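Local coordinates for putative glycosyltransferase (Mannosyltransferase) involved in glycosylating the PBCV-1 major capsid protein (Paramecium bursaria Chlorella virus 1, PDB 2P6W), which probably transfers a sugar from a UDP-sugar donor, with manganese bound at its N-terminal domain, in glycosylating the major capsid protein of the virus, at residues D102-Y107 against P166-V171. Residues are numbered along the deposited sequence; the frame is centred on the assembly and turned at random.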
loop_
_atom_site.group_PDB
_atom_site.type_symbol
_atom_site.label_atom_id
_atom_site.label_comp_id
_atom_site.label_asym_id
_atom_site.label_seq_id
_atom_site.Cartn_x
_atom_site.Cartn_y
_atom_site.Cartn_z
ATOM N N ASP A 102 7.127 8.639 -16.176
ATOM C CA ASP A 102 6.090 8.805 -17.209
ATOM C C ASP A 102 4.950 9.656 -16.658
ATOM O O ASP A 102 4.236 9.218 -15.750
ATOM C CB ASP A 102 5.548 7.453 -17.700
ATOM C CG ASP A 102 4.512 7.590 -18.832
ATOM O OD1 ASP A 102 4.027 8.703 -19.119
ATOM O OD2 ASP A 102 4.182 6.558 -19.451
ATOM N N PRO A 103 4.764 10.873 -17.210
ATOM C CA PRO A 103 3.791 11.794 -16.650
ATOM C C PRO A 103 2.336 11.350 -16.848
ATOM O O PRO A 103 1.441 11.915 -16.219
ATOM C CB PRO A 103 4.080 13.118 -17.405
ATOM C CG PRO A 103 4.670 12.707 -18.680
ATOM C CD PRO A 103 5.456 11.449 -18.384
ATOM N N ASN A 104 2.119 10.328 -17.680
ATOM C CA ASN A 104 0.782 9.859 -18.012
ATOM C C ASN A 104 0.239 8.830 -17.014
ATOM O O ASN A 104 -0.945 8.507 -17.041
ATOM C CB ASN A 104 0.777 9.228 -19.405
ATOM C CG ASN A 104 -0.628 8.980 -19.930
ATOM O OD1 ASN A 104 -1.525 9.814 -19.766
ATOM N ND2 ASN A 104 -0.822 7.833 -20.571
ATOM N N ILE A 105 1.108 8.292 -16.163
ATOM C CA ILE A 105 0.690 7.228 -15.231
ATOM C C ILE A 105 0.038 7.785 -13.957
ATOM O O ILE A 105 0.577 8.714 -13.334
ATOM C CB ILE A 105 1.871 6.279 -14.900
ATOM C CG1 ILE A 105 2.463 5.694 -16.190
ATOM C CG2 ILE A 105 1.413 5.146 -13.959
ATOM C CD1 ILE A 105 1.430 4.998 -17.110
ATOM N N LEU A 106 -1.130 7.217 -13.606
ATOM C CA LEU A 106 -1.880 7.558 -12.384
ATOM C C LEU A 106 -1.730 6.499 -11.290
ATOM O O LEU A 106 -1.823 6.828 -10.118
ATOM C CB LEU A 106 -3.367 7.754 -12.678
ATOM C CG LEU A 106 -3.802 8.938 -13.547
ATOM C CD1 LEU A 106 -5.242 8.727 -13.983
ATOM C CD2 LEU A 106 -3.643 10.283 -12.857
ATOM N N TYR A 107 -1.510 5.238 -11.673
ATOM C CA TYR A 107 -1.348 4.156 -10.691
ATOM C C TYR A 107 -0.216 3.231 -11.062
ATOM O O TYR A 107 -0.127 2.818 -12.207
ATOM C CB TYR A 107 -2.616 3.292 -10.667
ATOM C CG TYR A 107 -3.780 3.874 -9.899
ATOM C CD1 TYR A 107 -3.966 3.581 -8.543
ATOM C CD2 TYR A 107 -4.704 4.704 -10.526
ATOM C CE1 TYR A 107 -5.031 4.127 -7.825
ATOM C CE2 TYR A 107 -5.762 5.242 -9.828
ATOM C CZ TYR A 107 -5.915 4.959 -8.476
ATOM O OH TYR A 107 -6.982 5.505 -7.786
ATOM N N PRO A 166 -7.581 3.869 -19.456
ATOM C CA PRO A 166 -6.703 3.053 -20.281
ATOM C C PRO A 166 -5.373 3.764 -20.511
ATOM O O PRO A 166 -5.347 4.974 -20.797
ATOM C CB PRO A 166 -7.484 2.924 -21.598
ATOM C CG PRO A 166 -8.373 4.114 -21.616
ATOM C CD PRO A 166 -8.819 4.209 -20.176
ATOM N N GLY A 167 -4.282 3.020 -20.349
ATOM C CA GLY A 167 -2.949 3.545 -20.584
ATOM C C GLY A 167 -2.351 4.347 -19.442
ATOM O O GLY A 167 -1.212 4.820 -19.537
ATOM N N ARG A 168 -3.103 4.513 -18.354
ATOM C CA ARG A 168 -2.630 5.374 -17.277
ATOM C C ARG A 168 -2.331 4.578 -16.006
ATOM O O ARG A 168 -2.333 5.115 -14.903
ATOM C CB ARG A 168 -3.616 6.529 -17.022
ATOM C CG ARG A 168 -3.919 7.340 -18.274
ATOM C CD ARG A 168 -4.543 8.691 -17.920
ATOM N NE ARG A 168 -3.628 9.563 -17.181
ATOM C CZ ARG A 168 -3.961 10.773 -16.746
ATOM N NH1 ARG A 168 -5.186 11.222 -16.955
ATOM N NH2 ARG A 168 -3.087 11.528 -16.093
ATOM N N TYR A 169 -2.048 3.291 -16.177
ATOM C CA TYR A 169 -1.619 2.458 -15.050
ATOM C C TYR A 169 -0.634 1.405 -15.519
ATOM O O TYR A 169 -0.611 1.040 -16.706
ATOM C CB TYR A 169 -2.822 1.775 -14.399
ATOM C CG TYR A 169 -3.581 0.837 -15.311
ATOM C CD1 TYR A 169 -3.259 -0.523 -15.378
ATOM C CD2 TYR A 169 -4.618 1.317 -16.140
ATOM C CE1 TYR A 169 -3.976 -1.379 -16.229
ATOM C CE2 TYR A 169 -5.343 0.457 -16.977
ATOM C CZ TYR A 169 -4.994 -0.880 -17.020
ATOM O OH TYR A 169 -5.688 -1.729 -17.854
ATOM N N ILE A 170 0.167 0.907 -14.571
ATOM C CA ILE A 170 1.094 -0.169 -14.862
ATOM C C ILE A 170 0.960 -1.223 -13.775
ATOM O O ILE A 170 0.860 -0.881 -12.594
ATOM C CB ILE A 170 2.559 0.311 -14.949
ATOM C CG1 ILE A 170 2.709 1.378 -16.052
ATOM C CG2 ILE A 170 3.490 -0.861 -15.285
ATOM C CD1 ILE A 170 4.168 1.912 -16.228
ATOM N N VAL A 171 0.963 -2.490 -14.191
ATOM C CA VAL A 171 1.047 -3.627 -13.268
ATOM C C VAL A 171 2.445 -4.197 -13.417
ATOM O O VAL A 171 2.810 -4.672 -14.499
ATOM C CB VAL A 171 -0.023 -4.716 -13.557
ATOM C CG1 VAL A 171 0.084 -5.846 -12.547
ATOM C CG2 VAL A 171 -1.431 -4.120 -13.495
HETATM O O HOH W 1 -0.592 11.060 -14.520
#
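Arg168 meets Asn104 in the turn at 102-105 and Leu106 just beyond it, the first through a hydrogen bond and the second by packing on its guanidinium. Its NE donates a nearly straight hydrogen bond to Asn104 O (2.9 Å, N-H...O 168°), and this acceptor lies in the guanidinium plane. A bend at chi3 (65°) sets NE toward that carbonyl, while NH2 donates to a water that in turn donates to Pro103 O and, weakly, to Ile105 O. The turn is itself type I, and its Asp102 OD1 accepts from Asn104 N (2.9 Å) in an Asx turn.

Backbone bonds carry on from there. Arg168 O takes Leu106 N at 2.7 Å and, weakly, Tyr107 N at 3.3 Å, so one carbonyl serves two successive amides; Ile170 N then donates to Tyr107 O (3.1 Å). Tyr107 and Tyr169 thus form a parallel beta bridge, with their CB atoms 4.0 Å apart on the same face of the sheet.

In van der Waals packing, Leu106 lays CD1 over the centre of the Arg168 guanidinium, 3.6 Å above its plane, with CD2 nearer NH2. In an apolar contact, Ile105 crosses Ile170 at about a right angle, its CD1 4.0 Å from Ile170 CG1.

The contact starts the pairing of strand 107-110 with 169-172, an outermost strand of the six-stranded mixed sheet in this GT-A-type domain. Ile170 continues that pairing to Thr109, and Leu106 bonds through its backbone to His128. Helix 153-164 packs against Tyr107 and stacks Phe162 on Tyr169, whereas Tyr107 OH is hydrogen-bonded to Glu135 of helix 132-140.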